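Putative uncharacterized protein lp_3323 (Lactobacillus plantarum, PDB 3DC7) is of unknown function but belongs to the GDSL-like lipase/acylhydrolase family of SGNH hydrolases, so it is probably an esterase or related acylhydrolase. Local coordinates at residues F21-W26 and V52-N57; A25-S30 and D70-R75; A38-H43 and P204-H209; D56-S61 and Q77-D82; D84-F89 and P128-L133. All coordinates share one frame; numbering follows the deposited sequence.

Interaction 1 (F21-W26 and V52-N57); sequences FKRPAW and VERSDN
R23 and E53 form a salt bridge, NH1 to OE1 at 3.0 Å, with the two side chains running side by side. OE1 lies in the guanidinium plane, whereas NH1 meets the carboxylate from above its plane; R23 NE is held separately by the carbonyl of D82. R54 sends NE to the syn lone pair of D56 OD1 at 2.6 Å, and its NH2 pairs with D82. R23 CG sits 4.0 Å above one face of the R54 guanidinium, toward the rim. Between the backbones, D56 N binds P24 O at 3.1 Å and W26 N binds D56 O at 2.9 Å, the parallel pairing of strands 24-28 and 56-59; R54 N adds a bond to K22 O. W26 NE1 donates to S55 OG at 3.0 Å, the hydroxyl lying 19° out of the indole plane. P24 CD packs on V52 CG1 at 3.7 Å. With two arginines this close, their like charges are probably offset by E53, D56 and D82.

Interaction 2 (A25-S30 and D70-R75); sequences AWLGDS and DAMAVR
M72, modelled as selenomethionine, lays its side chain across L27 and G28. CB points toward strand 24-28, and CG, anti to the carbonyl carbon (chi1 -71°), meets L27 CG at 4.2 Å, the two side chains running antiparallel past one another. SE lies 3.8 Å from G28 CA. The terminal CE rests on G28 C at 3.6 Å and comes within 4.1 Å of D29 OD2, so the tip covers the backbone where the strand ends. One helical turn later, R75 works beside it: NH2 gives a weak hydrogen bond to G28 O at 3.0 Å, and NH1 touches L27 CD1 at 3.6 Å. R75 NE is fixed by D70 O at 2.9 Å, with the oxygen in the guanidinium plane, while L58 O and S63 OG take further hydrogen bonds from NH1 and NH2. The guanidinium thereby ties the strand end to the start of helix 72-75, whose N-cap residue is A71. G28, D29 and S30 spell the GDS signature at the end of the first strand of the SGNH hydrolase fold; in relatives the serine of this motif is the nucleophile, and here M72 and R75 pack against the residues just before it.

Interaction 3 (A38-H43 and P204-H209); sequences ATVHYH and PNNAGH. With SO4 (sulfate ion), chain D.
H209 accepts a backbone amide at a ring nitrogen: Y42 N, at the start of helix 42-50, makes a weak hydrogen bond to ND1 at 3.0 Å, bent to 135°. The same imidazole receives the edge of the H41 ring on its face, centroids 4.8 Å apart and planes at 71°, an offset edge-to-face pair. A38 CB meets CD2 of H209 at 3.7 Å, and V40 O approaches its CB at 3.3 Å. An alanine in place of H209 would probably leave the Y42 amide without its ring acceptor and open a gap against A38 and H41. Two helix starts thus meet, that of helix 42-50, with H41 as N-cap, and that of helix 206-223, the last of the fold; P204 directly follows the D-x-x-H sequence that in SGNH relatives carries the catalytic aspartate and histidine. N205 caps the second helix, its OD1 accepting from G208 N. Next to it, N206 OD1 accepts from V40 N at 3.2 Å, the donor standing 44° above the amide plane, and ND2 reaches T39 OG1 in a weak bond. A water donates to both V40 O and N206 O, bridging the two backbones. At the helix N-terminus a sulfate, probably from the crystallisation liquor, binds N206 N through O2 at 2.9 Å.

Interaction 4 (D56-S61 and Q77-D82); sequences DNLGIS and QAIPED
L58 pushes its forked end into the angle made by A78, I79 and P80. CD1 lies on I79 CG1 at 3.5 Å, the two side chains crossing at about a right angle, and touches P80 CD more distantly. The other branch, CD2, reaches A78 CB at 4.2 Å. Two residues earlier in the strand, D56 meets P80 tip to tip: the corner of the proline ring, CG, comes up against OD1 at 3.2 Å. Here the end strand of the sheet within this chain, 56-59, is touched by the connection that follows helix 72-75 and leads over strand 24-28 to strand 85-89, the crossover that gives the SGNH sheet its 2-1-3 strand order. The D56 carboxylate is also salt-bridged to R54 NE. An alanine in place of D56 would probably leave R54 NE without this partner and open a gap where the carboxylate meets P80 CG. N57, between D56 and L58 in sequence, makes an Asx turn, OD1 accepting from G59 N at 3.0 Å. L58 also packs on L27 and I79 on A25, both on the neighbouring strand 24-28.

Interaction 5 (D84-F89 and P128-L133); sequences DFIAVF and PTVPKL
I86 and its neighbours are joined to P131 and L133 by three backbone hydrogen bonds: I86 N to P131 O at 3.1 Å, L133 N to I86 O at 3.1 Å, and V88 N to L133 O at 3.0 Å. CA-H...O contacts run between them, among them K132 CA to I86 O at 3.1 Å, so that carbonyl is approached by both an N-H and a C-H. These bonds pair strand 85-89 with strand 132-136 in the parallel sheet of the SGNH fold, a three-layer alpha/beta arrangement: helix 112-126 packs against I86, V88 and K132, and helix 206-223 against F85 and L133. Among the apolar contacts, L133 CD1 meets A87 CB at 3.7 Å and F85 CZ at 3.9 Å. F85 CG is anti to the backbone N (chi1 176°), which starts the side chain toward L133. On the face of I86 and K132, I86 CD1 touches V130 CG1 at 3.8 Å, the side chains crossing at about a right angle. The charged end of K132 turns back on its own segment, NZ binding V130 O at 2.7 Å, with Q124 OE1 and W127 O as further acceptors. P128 O takes a hydrogen bond from Q193 NE2 of the second subunit.

Interactions 1, 4 and 5 cluster at one end of the parallel sheet, with centres 10 to 11 Å apart. Interactions 1 and 4 share D56 and N57 and are joined by the salt bridge of R54 NH2 to D82 OD1 at 2.8 Å; I79 CD1 meets I86 CG2 at 3.8 Å between interactions 4 and 5. Interaction 2 continues strand 24-28 to its GDS end, its centre about 7 Å from that of interaction 4. Interaction 3, 17 to 21 Å from the others by centres, is reached through W26 CE2, 3.5 Å from H43 CB. Its 204-209 segment follows the D-x-x-H sequence, which, like GDS, probably lies near the active site by family resemblance.

Interaction 1 (F21-W26 and V52-N57)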
# COMPACT_ATOMS: atom_id res chain seq x y z
N PHE A 21 14.93 -8.31 -15.89
CA PHE A 21 15.93 -9.22 -15.31
C PHE A 21 16.36 -10.25 -16.35
O PHE A 21 15.59 -10.56 -17.27
CB PHE A 21 15.37 -9.93 -14.08
CG PHE A 21 14.83 -9.01 -13.04
CD1 PHE A 21 15.68 -8.41 -12.12
CD2 PHE A 21 13.46 -8.73 -12.98
CE1 PHE A 21 15.19 -7.55 -11.15
CE2 PHE A 21 12.96 -7.89 -12.02
CZ PHE A 21 13.81 -7.29 -11.10
N LYS A 22 17.56 -10.79 -16.21
CA LYS A 22 18.10 -11.73 -17.20
C LYS A 22 17.88 -13.19 -16.83
O LYS A 22 17.80 -14.04 -17.70
CB LYS A 22 19.59 -11.47 -17.44
CG LYS A 22 19.92 -10.01 -17.83
CD LYS A 22 21.44 -9.72 -17.86
CE LYS A 22 22.16 -9.97 -16.51
NZ LYS A 22 21.46 -9.42 -15.30
N ARG A 23 17.79 -13.49 -15.53
CA ARG A 23 17.68 -14.86 -15.03
C ARG A 23 16.61 -14.99 -13.95
O ARG A 23 16.92 -15.36 -12.80
CB ARG A 23 19.04 -15.33 -14.49
CG ARG A 23 20.08 -15.63 -15.58
CD ARG A 23 21.48 -15.92 -15.01
NE ARG A 23 21.88 -15.01 -13.93
CZ ARG A 23 22.40 -13.80 -14.11
NH1 ARG A 23 22.60 -13.32 -15.34
NH2 ARG A 23 22.72 -13.06 -13.05
N PRO A 24 15.34 -14.70 -14.30
CA PRO A 24 14.28 -14.80 -13.29
C PRO A 24 13.97 -16.24 -12.93
O PRO A 24 14.16 -17.15 -13.75
CB PRO A 24 13.07 -14.19 -14.00
CG PRO A 24 13.33 -14.42 -15.46
CD PRO A 24 14.82 -14.28 -15.62
N ALA A 25 13.50 -16.46 -11.71
CA ALA A 25 13.03 -17.77 -11.29
C ALA A 25 11.61 -17.61 -10.75
O ALA A 25 11.33 -16.74 -9.93
CB ALA A 25 13.95 -18.34 -10.23
N TRP A 26 10.71 -18.46 -11.22
CA TRP A 26 9.29 -18.35 -10.95
C TRP A 26 8.81 -19.55 -10.15
O TRP A 26 8.69 -20.65 -10.68
CB TRP A 26 8.53 -18.25 -12.27
CG TRP A 26 9.08 -17.16 -13.19
CD1 TRP A 26 9.98 -17.33 -14.20
CD2 TRP A 26 8.73 -15.77 -13.18
NE1 TRP A 26 10.22 -16.13 -14.83
CE2 TRP A 26 9.47 -15.15 -14.22
CE3 TRP A 26 7.88 -14.98 -12.40
CZ2 TRP A 26 9.39 -13.78 -14.49
CZ3 TRP A 26 7.79 -13.60 -12.68
CH2 TRP A 26 8.54 -13.02 -13.71
N VAL A 52 15.22 -12.40 -21.73
CA VAL A 52 15.95 -13.10 -20.68
C VAL A 52 16.99 -14.03 -21.28
O VAL A 52 16.83 -14.55 -22.39
CB VAL A 52 14.99 -13.88 -19.73
CG1 VAL A 52 14.05 -12.93 -19.03
CG2 VAL A 52 14.20 -14.96 -20.48
N GLU A 53 18.07 -14.18 -20.53
CA GLU A 53 19.11 -15.15 -20.79
C GLU A 53 18.52 -16.54 -20.52
O GLU A 53 18.70 -17.47 -21.31
CB GLU A 53 20.31 -14.80 -19.91
CG GLU A 53 21.33 -15.89 -19.61
CD GLU A 53 22.40 -15.44 -18.60
OE1 GLU A 53 22.39 -14.24 -18.19
OE2 GLU A 53 23.24 -16.28 -18.21
N ARG A 54 17.79 -16.67 -19.41
CA ARG A 54 16.98 -17.87 -19.16
C ARG A 54 15.86 -17.60 -18.16
O ARG A 54 15.95 -16.68 -17.35
CB ARG A 54 17.84 -19.06 -18.71
CG ARG A 54 18.50 -18.87 -17.36
CD ARG A 54 18.73 -20.21 -16.66
NE ARG A 54 18.93 -20.00 -15.23
CZ ARG A 54 20.08 -19.67 -14.67
NH1 ARG A 54 21.18 -19.52 -15.40
NH2 ARG A 54 20.13 -19.49 -13.36
N SER A 55 14.80 -18.40 -18.22
CA SER A 55 13.63 -18.22 -17.36
C SER A 55 13.28 -19.56 -16.74
O SER A 55 12.75 -20.45 -17.43
CB SER A 55 12.45 -17.66 -18.17
OG SER A 55 11.35 -17.31 -17.34
N ASP A 56 13.59 -19.72 -15.46
CA ASP A 56 13.36 -20.97 -14.74
C ASP A 56 11.96 -21.09 -14.16
O ASP A 56 11.55 -20.30 -13.30
CB ASP A 56 14.42 -21.18 -13.66
CG ASP A 56 15.82 -21.30 -14.24
OD1 ASP A 56 16.64 -20.39 -14.01
OD2 ASP A 56 16.10 -22.29 -14.96
N ASN A 57 11.24 -22.09 -14.64
CA ASN A 57 9.86 -22.32 -14.25
C ASN A 57 9.79 -23.39 -13.17
O ASN A 57 10.04 -24.57 -13.43
CB ASN A 57 9.05 -22.74 -15.48
CG ASN A 57 7.56 -22.81 -15.23
OD1 ASN A 57 7.11 -23.12 -14.12
ND2 ASN A 57 6.77 -22.55 -16.27
O HOH W 1 17.19 -18.25 -12.77

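Interaction 2 (A25-S30 and D70-R75)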
# COMPACT_ATOMS: atom_id res chain seq x y z
N ALA A 25 13.50 -16.46 -11.71
CA ALA A 25 13.03 -17.77 -11.29
C ALA A 25 11.61 -17.61 -10.75
O ALA A 25 11.33 -16.74 -9.93
CB ALA A 25 13.95 -18.34 -10.23
N TRP A 26 10.71 -18.46 -11.22
CA TRP A 26 9.29 -18.35 -10.95
C TRP A 26 8.81 -19.55 -10.15
O TRP A 26 8.69 -20.65 -10.68
CB TRP A 26 8.53 -18.25 -12.27
CG TRP A 26 9.08 -17.16 -13.19
CD1 TRP A 26 9.98 -17.33 -14.20
CD2 TRP A 26 8.73 -15.77 -13.18
NE1 TRP A 26 10.22 -16.13 -14.83
CE2 TRP A 26 9.47 -15.15 -14.22
CE3 TRP A 26 7.88 -14.98 -12.40
CZ2 TRP A 26 9.39 -13.78 -14.49
CZ3 TRP A 26 7.79 -13.60 -12.68
CH2 TRP A 26 8.54 -13.02 -13.71
N LEU A 27 8.56 -19.34 -8.86
CA LEU A 27 8.10 -20.41 -7.98
C LEU A 27 6.60 -20.29 -7.75
O LEU A 27 6.13 -19.25 -7.28
CB LEU A 27 8.86 -20.36 -6.65
CG LEU A 27 8.53 -21.38 -5.55
CD1 LEU A 27 8.89 -22.81 -5.97
CD2 LEU A 27 9.23 -21.01 -4.23
N GLY A 28 5.84 -21.33 -8.09
CA GLY A 28 4.39 -21.27 -7.93
C GLY A 28 3.61 -22.55 -8.17
O GLY A 28 4.14 -23.64 -8.08
N ASP A 29 2.33 -22.38 -8.48
CA ASP A 29 1.41 -23.49 -8.71
C ASP A 29 1.08 -23.59 -10.20
O ASP A 29 1.95 -23.35 -11.04
CB ASP A 29 0.17 -23.37 -7.81
CG ASP A 29 -0.41 -21.94 -7.76
OD1 ASP A 29 -0.65 -21.34 -8.84
OD2 ASP A 29 -0.64 -21.42 -6.64
N SER A 30 -0.16 -23.97 -10.53
CA SER A 30 -0.54 -24.18 -11.93
C SER A 30 -0.59 -22.91 -12.79
O SER A 30 -0.45 -22.97 -14.02
CB SER A 30 -1.90 -24.85 -12.00
OG SER A 30 -2.24 -25.06 -13.36
N ASP A 70 3.28 -30.80 -2.51
CA ASP A 70 4.52 -30.29 -3.11
C ASP A 70 4.97 -28.96 -2.51
O ASP A 70 5.16 -27.99 -3.26
CB ASP A 70 4.35 -30.12 -4.62
CG ASP A 70 4.27 -31.44 -5.36
OD1 ASP A 70 3.21 -31.73 -5.96
OD2 ASP A 70 5.28 -32.18 -5.33
N ALA A 71 5.14 -28.93 -1.19
CA ALA A 71 5.41 -27.70 -0.44
C ALA A 71 6.41 -26.75 -1.09
O ALA A 71 7.59 -27.08 -1.21
CB ALA A 71 5.88 -28.04 0.97
N MSE A 72 5.97 -25.57 -1.47
CA MSE A 72 6.90 -24.51 -1.90
C MSE A 72 7.93 -24.14 -0.82
O MSE A 72 9.03 -23.67 -1.12
CB MSE A 72 6.15 -23.26 -2.34
CG MSE A 72 5.40 -23.42 -3.65
SE MSE A 72 4.48 -21.75 -4.16
CE MSE A 72 2.77 -22.55 -4.68
N ALA A 73 7.56 -24.36 0.43
CA ALA A 73 8.47 -24.10 1.55
C ALA A 73 9.65 -25.07 1.60
O ALA A 73 10.59 -24.86 2.37
CB ALA A 73 7.71 -24.09 2.87
N VAL A 74 9.61 -26.12 0.78
CA VAL A 74 10.80 -26.94 0.52
C VAL A 74 11.30 -26.80 -0.92
O VAL A 74 12.50 -26.73 -1.17
CB VAL A 74 10.62 -28.45 0.94
CG1 VAL A 74 9.39 -29.06 0.34
CG2 VAL A 74 11.85 -29.26 0.54
N ARG A 75 10.38 -26.72 -1.88
CA ARG A 75 10.76 -26.68 -3.29
C ARG A 75 11.61 -25.47 -3.70
O ARG A 75 12.29 -25.50 -4.72
CB ARG A 75 9.53 -26.76 -4.19
CG ARG A 75 8.88 -28.11 -4.19
CD ARG A 75 7.94 -28.27 -5.38
NE ARG A 75 6.88 -27.26 -5.45
CZ ARG A 75 6.87 -26.25 -6.30
NH1 ARG A 75 7.87 -26.09 -7.15
NH2 ARG A 75 5.86 -25.39 -6.30

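Interaction 3 (A38-H43 and P204-H209)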
# COMPACT_ATOMS: atom_id res chain seq x y z
N ALA A 38 -4.01 -22.36 -19.72
CA ALA A 38 -3.70 -21.20 -20.52
C ALA A 38 -2.37 -21.48 -21.20
O ALA A 38 -1.43 -21.96 -20.56
CB ALA A 38 -3.59 -19.97 -19.65
N THR A 39 -2.28 -21.18 -22.49
CA THR A 39 -1.05 -21.46 -23.23
C THR A 39 0.04 -20.41 -23.04
O THR A 39 1.22 -20.73 -23.17
CB THR A 39 -1.32 -21.69 -24.74
OG1 THR A 39 -2.03 -20.58 -25.28
CG2 THR A 39 -2.16 -22.97 -24.94
N VAL A 40 -0.36 -19.17 -22.71
CA VAL A 40 0.58 -18.06 -22.56
C VAL A 40 0.48 -17.42 -21.18
O VAL A 40 -0.47 -16.68 -20.90
CB VAL A 40 0.38 -16.98 -23.65
CG1 VAL A 40 1.48 -15.92 -23.56
CG2 VAL A 40 0.37 -17.62 -25.05
N HIS A 41 1.46 -17.69 -20.33
CA HIS A 41 1.44 -17.28 -18.93
C HIS A 41 2.06 -15.89 -18.74
O HIS A 41 2.74 -15.38 -19.62
CB HIS A 41 2.17 -18.30 -18.07
CG HIS A 41 1.46 -19.62 -17.96
ND1 HIS A 41 1.52 -20.58 -18.94
CD2 HIS A 41 0.69 -20.14 -16.97
CE1 HIS A 41 0.81 -21.63 -18.57
NE2 HIS A 41 0.29 -21.38 -17.38
N TYR A 42 1.83 -15.29 -17.58
CA TYR A 42 2.37 -13.97 -17.29
C TYR A 42 3.90 -13.94 -17.44
O TYR A 42 4.46 -12.98 -17.98
CB TYR A 42 1.95 -13.48 -15.89
CG TYR A 42 2.57 -14.29 -14.79
CD1 TYR A 42 3.78 -13.90 -14.21
CD2 TYR A 42 1.98 -15.47 -14.36
CE1 TYR A 42 4.39 -14.68 -13.21
CE2 TYR A 42 2.57 -16.25 -13.36
CZ TYR A 42 3.77 -15.85 -12.79
OH TYR A 42 4.34 -16.61 -11.80
N HIS A 43 4.57 -15.00 -16.99
CA HIS A 43 6.02 -15.03 -17.04
C HIS A 43 6.56 -15.24 -18.47
O HIS A 43 7.69 -14.87 -18.77
CB HIS A 43 6.60 -16.05 -16.06
CG HIS A 43 6.08 -17.43 -16.25
ND1 HIS A 43 6.67 -18.33 -17.10
CD2 HIS A 43 5.00 -18.05 -15.72
CE1 HIS A 43 5.99 -19.47 -17.07
NE2 HIS A 43 4.97 -19.32 -16.24
N PRO A 204 -6.47 -18.20 -14.33
CA PRO A 204 -6.59 -17.18 -15.37
C PRO A 204 -6.48 -17.81 -16.74
O PRO A 204 -5.75 -18.79 -16.92
CB PRO A 204 -5.38 -16.27 -15.11
CG PRO A 204 -4.98 -16.52 -13.73
CD PRO A 204 -5.28 -17.98 -13.49
N ASN A 205 -7.24 -17.30 -17.70
CA ASN A 205 -7.03 -17.66 -19.09
C ASN A 205 -5.92 -16.76 -19.69
O ASN A 205 -5.22 -16.07 -18.95
CB ASN A 205 -8.35 -17.57 -19.87
CG ASN A 205 -8.90 -16.15 -19.91
OD1 ASN A 205 -8.19 -15.19 -19.63
ND2 ASN A 205 -10.18 -16.02 -20.24
N ASN A 206 -5.75 -16.76 -21.01
CA ASN A 206 -4.73 -15.90 -21.63
C ASN A 206 -4.95 -14.41 -21.43
O ASN A 206 -3.98 -13.66 -21.25
CB ASN A 206 -4.60 -16.20 -23.12
CG ASN A 206 -3.91 -17.52 -23.40
OD1 ASN A 206 -3.44 -18.21 -22.49
ND2 ASN A 206 -3.84 -17.87 -24.67
N ALA A 207 -6.21 -13.97 -21.48
CA ALA A 207 -6.53 -12.56 -21.22
C ALA A 207 -6.19 -12.16 -19.78
O ALA A 207 -5.72 -11.05 -19.51
CB ALA A 207 -8.01 -12.27 -21.54
N GLY A 208 -6.43 -13.09 -18.85
CA GLY A 208 -6.14 -12.87 -17.43
C GLY A 208 -4.65 -12.79 -17.20
O GLY A 208 -4.18 -11.97 -16.40
N HIS A 209 -3.91 -13.62 -17.91
CA HIS A 209 -2.46 -13.59 -17.87
C HIS A 209 -1.85 -12.31 -18.42
O HIS A 209 -0.85 -11.84 -17.88
CB HIS A 209 -1.85 -14.82 -18.53
CG HIS A 209 -1.88 -16.03 -17.65
ND1 HIS A 209 -0.91 -16.30 -16.72
CD2 HIS A 209 -2.79 -17.04 -17.55
CE1 HIS A 209 -1.19 -17.42 -16.09
NE2 HIS A 209 -2.33 -17.89 -16.57
S SO4 D . -7.24 -19.19 -23.49
O1 SO4 D . -7.49 -17.82 -23.93
O2 SO4 D . -6.79 -19.23 -22.09
O3 SO4 D . -8.49 -19.93 -23.64
O4 SO4 D . -6.18 -19.79 -24.30
O HOH W 2 -1.68 -14.34 -22.14

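Interaction 4 (D56-S61 and Q77-D82)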
# COMPACT_ATOMS: atom_id res chain seq x y z
N ASP A 56 13.59 -19.72 -15.46
CA ASP A 56 13.36 -20.97 -14.74
C ASP A 56 11.96 -21.09 -14.16
O ASP A 56 11.55 -20.30 -13.30
CB ASP A 56 14.42 -21.18 -13.66
CG ASP A 56 15.82 -21.30 -14.24
OD1 ASP A 56 16.64 -20.39 -14.01
OD2 ASP A 56 16.10 -22.29 -14.96
N ASN A 57 11.24 -22.09 -14.64
CA ASN A 57 9.86 -22.32 -14.25
C ASN A 57 9.79 -23.39 -13.17
O ASN A 57 10.04 -24.57 -13.43
CB ASN A 57 9.05 -22.74 -15.48
CG ASN A 57 7.56 -22.81 -15.23
OD1 ASN A 57 7.11 -23.12 -14.12
ND2 ASN A 57 6.77 -22.55 -16.27
N LEU A 58 9.46 -22.97 -11.94
CA LEU A 58 9.31 -23.89 -10.82
C LEU A 58 7.85 -23.98 -10.35
O LEU A 58 7.57 -24.00 -9.15
CB LEU A 58 10.23 -23.48 -9.66
CG LEU A 58 11.69 -23.47 -10.08
CD1 LEU A 58 12.49 -22.46 -9.29
CD2 LEU A 58 12.27 -24.87 -9.95
N GLY A 59 6.94 -24.02 -11.31
CA GLY A 59 5.52 -24.14 -11.01
C GLY A 59 5.14 -25.61 -11.05
O GLY A 59 5.63 -26.36 -11.89
N ILE A 60 4.28 -26.01 -10.13
CA ILE A 60 3.76 -27.37 -10.09
C ILE A 60 2.27 -27.23 -9.83
O ILE A 60 1.88 -26.59 -8.86
CB ILE A 60 4.40 -28.21 -8.96
CG1 ILE A 60 5.90 -28.39 -9.21
CG2 ILE A 60 3.72 -29.58 -8.82
CD1 ILE A 60 6.59 -29.38 -8.26
N SER A 61 1.46 -27.79 -10.73
CA SER A 61 0.02 -27.83 -10.59
C SER A 61 -0.39 -28.33 -9.21
O SER A 61 0.09 -29.37 -8.75
CB SER A 61 -0.56 -28.76 -11.65
OG SER A 61 -1.91 -29.14 -11.33
N GLN A 77 14.29 -24.61 -2.68
CA GLN A 77 15.70 -25.00 -2.63
C GLN A 77 16.21 -25.44 -4.00
O GLN A 77 17.42 -25.61 -4.19
CB GLN A 77 15.92 -26.10 -1.58
CG GLN A 77 15.38 -25.72 -0.20
CD GLN A 77 15.80 -26.66 0.93
OE1 GLN A 77 15.98 -26.21 2.07
NE2 GLN A 77 15.92 -27.95 0.64
N ALA A 78 15.29 -25.60 -4.95
CA ALA A 78 15.64 -25.91 -6.35
C ALA A 78 15.85 -24.67 -7.23
O ALA A 78 16.21 -24.79 -8.41
CB ALA A 78 14.58 -26.83 -6.99
N ILE A 79 15.61 -23.48 -6.68
CA ILE A 79 15.88 -22.22 -7.37
C ILE A 79 17.39 -22.16 -7.69
O ILE A 79 18.22 -22.43 -6.82
CB ILE A 79 15.39 -20.97 -6.54
CG1 ILE A 79 13.86 -20.95 -6.42
CG2 ILE A 79 15.88 -19.66 -7.14
CD1 ILE A 79 13.33 -20.00 -5.33
N PRO A 80 17.74 -21.85 -8.96
CA PRO A 80 19.15 -21.76 -9.38
C PRO A 80 19.95 -20.78 -8.53
O PRO A 80 19.44 -19.71 -8.16
CB PRO A 80 19.05 -21.23 -10.81
CG PRO A 80 17.68 -21.60 -11.26
CD PRO A 80 16.81 -21.57 -10.07
N GLU A 81 21.20 -21.13 -8.22
CA GLU A 81 22.05 -20.29 -7.36
C GLU A 81 22.31 -18.87 -7.92
O GLU A 81 22.49 -17.92 -7.15
CB GLU A 81 23.35 -21.02 -7.00
CG GLU A 81 23.30 -21.70 -5.62
CD GLU A 81 23.77 -23.17 -5.61
OE1 GLU A 81 24.69 -23.53 -6.38
OE2 GLU A 81 23.20 -23.97 -4.81
N ASP A 82 22.30 -18.73 -9.24
CA ASP A 82 22.52 -17.42 -9.87
C ASP A 82 21.24 -16.77 -10.43
O ASP A 82 21.29 -16.00 -11.40
CB ASP A 82 23.61 -17.53 -10.94
CG ASP A 82 23.23 -18.47 -12.06
OD1 ASP A 82 22.43 -19.41 -11.83
OD2 ASP A 82 23.75 -18.28 -13.19

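Interaction 5 (D84-F89 and P128-L133)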
# COMPACT_ATOMS: atom_id res chain seq x y z
N ASP A 84 18.63 -14.02 -10.71
CA ASP A 84 18.76 -12.57 -10.46
C ASP A 84 17.45 -11.92 -10.02
O ASP A 84 17.41 -10.73 -9.71
CB ASP A 84 19.40 -11.83 -11.65
CG ASP A 84 18.44 -11.62 -12.80
OD1 ASP A 84 17.39 -12.29 -12.85
OD2 ASP A 84 18.75 -10.78 -13.67
N PHE A 85 16.38 -12.72 -10.02
CA PHE A 85 15.05 -12.31 -9.56
C PHE A 85 14.28 -13.55 -9.13
O PHE A 85 14.31 -14.57 -9.82
CB PHE A 85 14.30 -11.58 -10.69
CG PHE A 85 12.87 -11.21 -10.34
CD1 PHE A 85 12.59 -10.27 -9.33
CD2 PHE A 85 11.80 -11.77 -11.04
CE1 PHE A 85 11.27 -9.91 -9.02
CE2 PHE A 85 10.49 -11.42 -10.74
CZ PHE A 85 10.22 -10.48 -9.73
N ILE A 86 13.61 -13.46 -7.99
CA ILE A 86 12.77 -14.55 -7.52
C ILE A 86 11.36 -14.07 -7.24
O ILE A 86 11.13 -13.16 -6.44
CB ILE A 86 13.36 -15.26 -6.27
CG1 ILE A 86 14.72 -15.88 -6.61
CG2 ILE A 86 12.39 -16.32 -5.74
CD1 ILE A 86 15.66 -16.05 -5.42
N ALA A 87 10.41 -14.71 -7.91
CA ALA A 87 9.00 -14.46 -7.69
C ALA A 87 8.32 -15.70 -7.11
O ALA A 87 8.54 -16.83 -7.57
CB ALA A 87 8.34 -14.06 -8.99
N VAL A 88 7.51 -15.50 -6.07
CA VAL A 88 6.69 -16.57 -5.51
C VAL A 88 5.21 -16.24 -5.68
O VAL A 88 4.74 -15.18 -5.26
CB VAL A 88 7.01 -16.83 -4.02
CG1 VAL A 88 6.15 -17.97 -3.47
CG2 VAL A 88 8.50 -17.12 -3.85
N PHE A 89 4.50 -17.17 -6.30
CA PHE A 89 3.09 -16.97 -6.62
C PHE A 89 2.28 -18.14 -6.03
O PHE A 89 2.03 -19.15 -6.69
CB PHE A 89 2.96 -16.86 -8.15
CG PHE A 89 1.63 -16.31 -8.63
CD1 PHE A 89 0.49 -16.39 -7.84
CD2 PHE A 89 1.53 -15.78 -9.89
CE1 PHE A 89 -0.73 -15.92 -8.31
CE2 PHE A 89 0.31 -15.30 -10.38
CZ PHE A 89 -0.81 -15.37 -9.58
N PRO A 128 20.56 -13.43 -0.38
CA PRO A 128 20.42 -12.18 0.39
C PRO A 128 20.39 -10.90 -0.47
O PRO A 128 19.72 -9.93 -0.09
CB PRO A 128 21.62 -12.19 1.32
CG PRO A 128 22.61 -13.14 0.69
CD PRO A 128 21.79 -14.17 -0.02
N THR A 129 21.08 -10.90 -1.60
CA THR A 129 21.12 -9.71 -2.45
C THR A 129 20.15 -9.77 -3.65
O THR A 129 20.07 -8.83 -4.42
CB THR A 129 22.56 -9.40 -2.93
OG1 THR A 129 22.98 -10.39 -3.89
CG2 THR A 129 23.55 -9.38 -1.76
N VAL A 130 19.41 -10.86 -3.80
CA VAL A 130 18.52 -11.01 -4.97
C VAL A 130 17.17 -10.33 -4.70
O VAL A 130 16.58 -10.56 -3.65
CB VAL A 130 18.32 -12.51 -5.34
CG1 VAL A 130 17.21 -12.69 -6.35
CG2 VAL A 130 19.62 -13.10 -5.86
N PRO A 131 16.70 -9.47 -5.64
CA PRO A 131 15.36 -8.90 -5.49
C PRO A 131 14.27 -9.97 -5.57
O PRO A 131 14.35 -10.87 -6.41
CB PRO A 131 15.26 -7.91 -6.67
CG PRO A 131 16.28 -8.34 -7.64
CD PRO A 131 17.38 -8.97 -6.84
N LYS A 132 13.29 -9.87 -4.68
CA LYS A 132 12.22 -10.86 -4.60
C LYS A 132 10.89 -10.19 -4.42
O LYS A 132 10.79 -9.15 -3.78
CB LYS A 132 12.41 -11.78 -3.39
CG LYS A 132 13.79 -12.30 -3.20
CD LYS A 132 13.98 -12.83 -1.80
CE LYS A 132 15.42 -13.19 -1.61
NZ LYS A 132 16.21 -11.96 -1.34
N LEU A 133 9.85 -10.81 -4.97
CA LEU A 133 8.51 -10.42 -4.59
C LEU A 133 7.57 -11.61 -4.40
O LEU A 133 7.76 -12.68 -4.99
CB LEU A 133 7.92 -9.36 -5.53
CG LEU A 133 7.59 -9.53 -7.01
CD1 LEU A 133 7.21 -10.92 -7.37
CD2 LEU A 133 6.44 -8.62 -7.37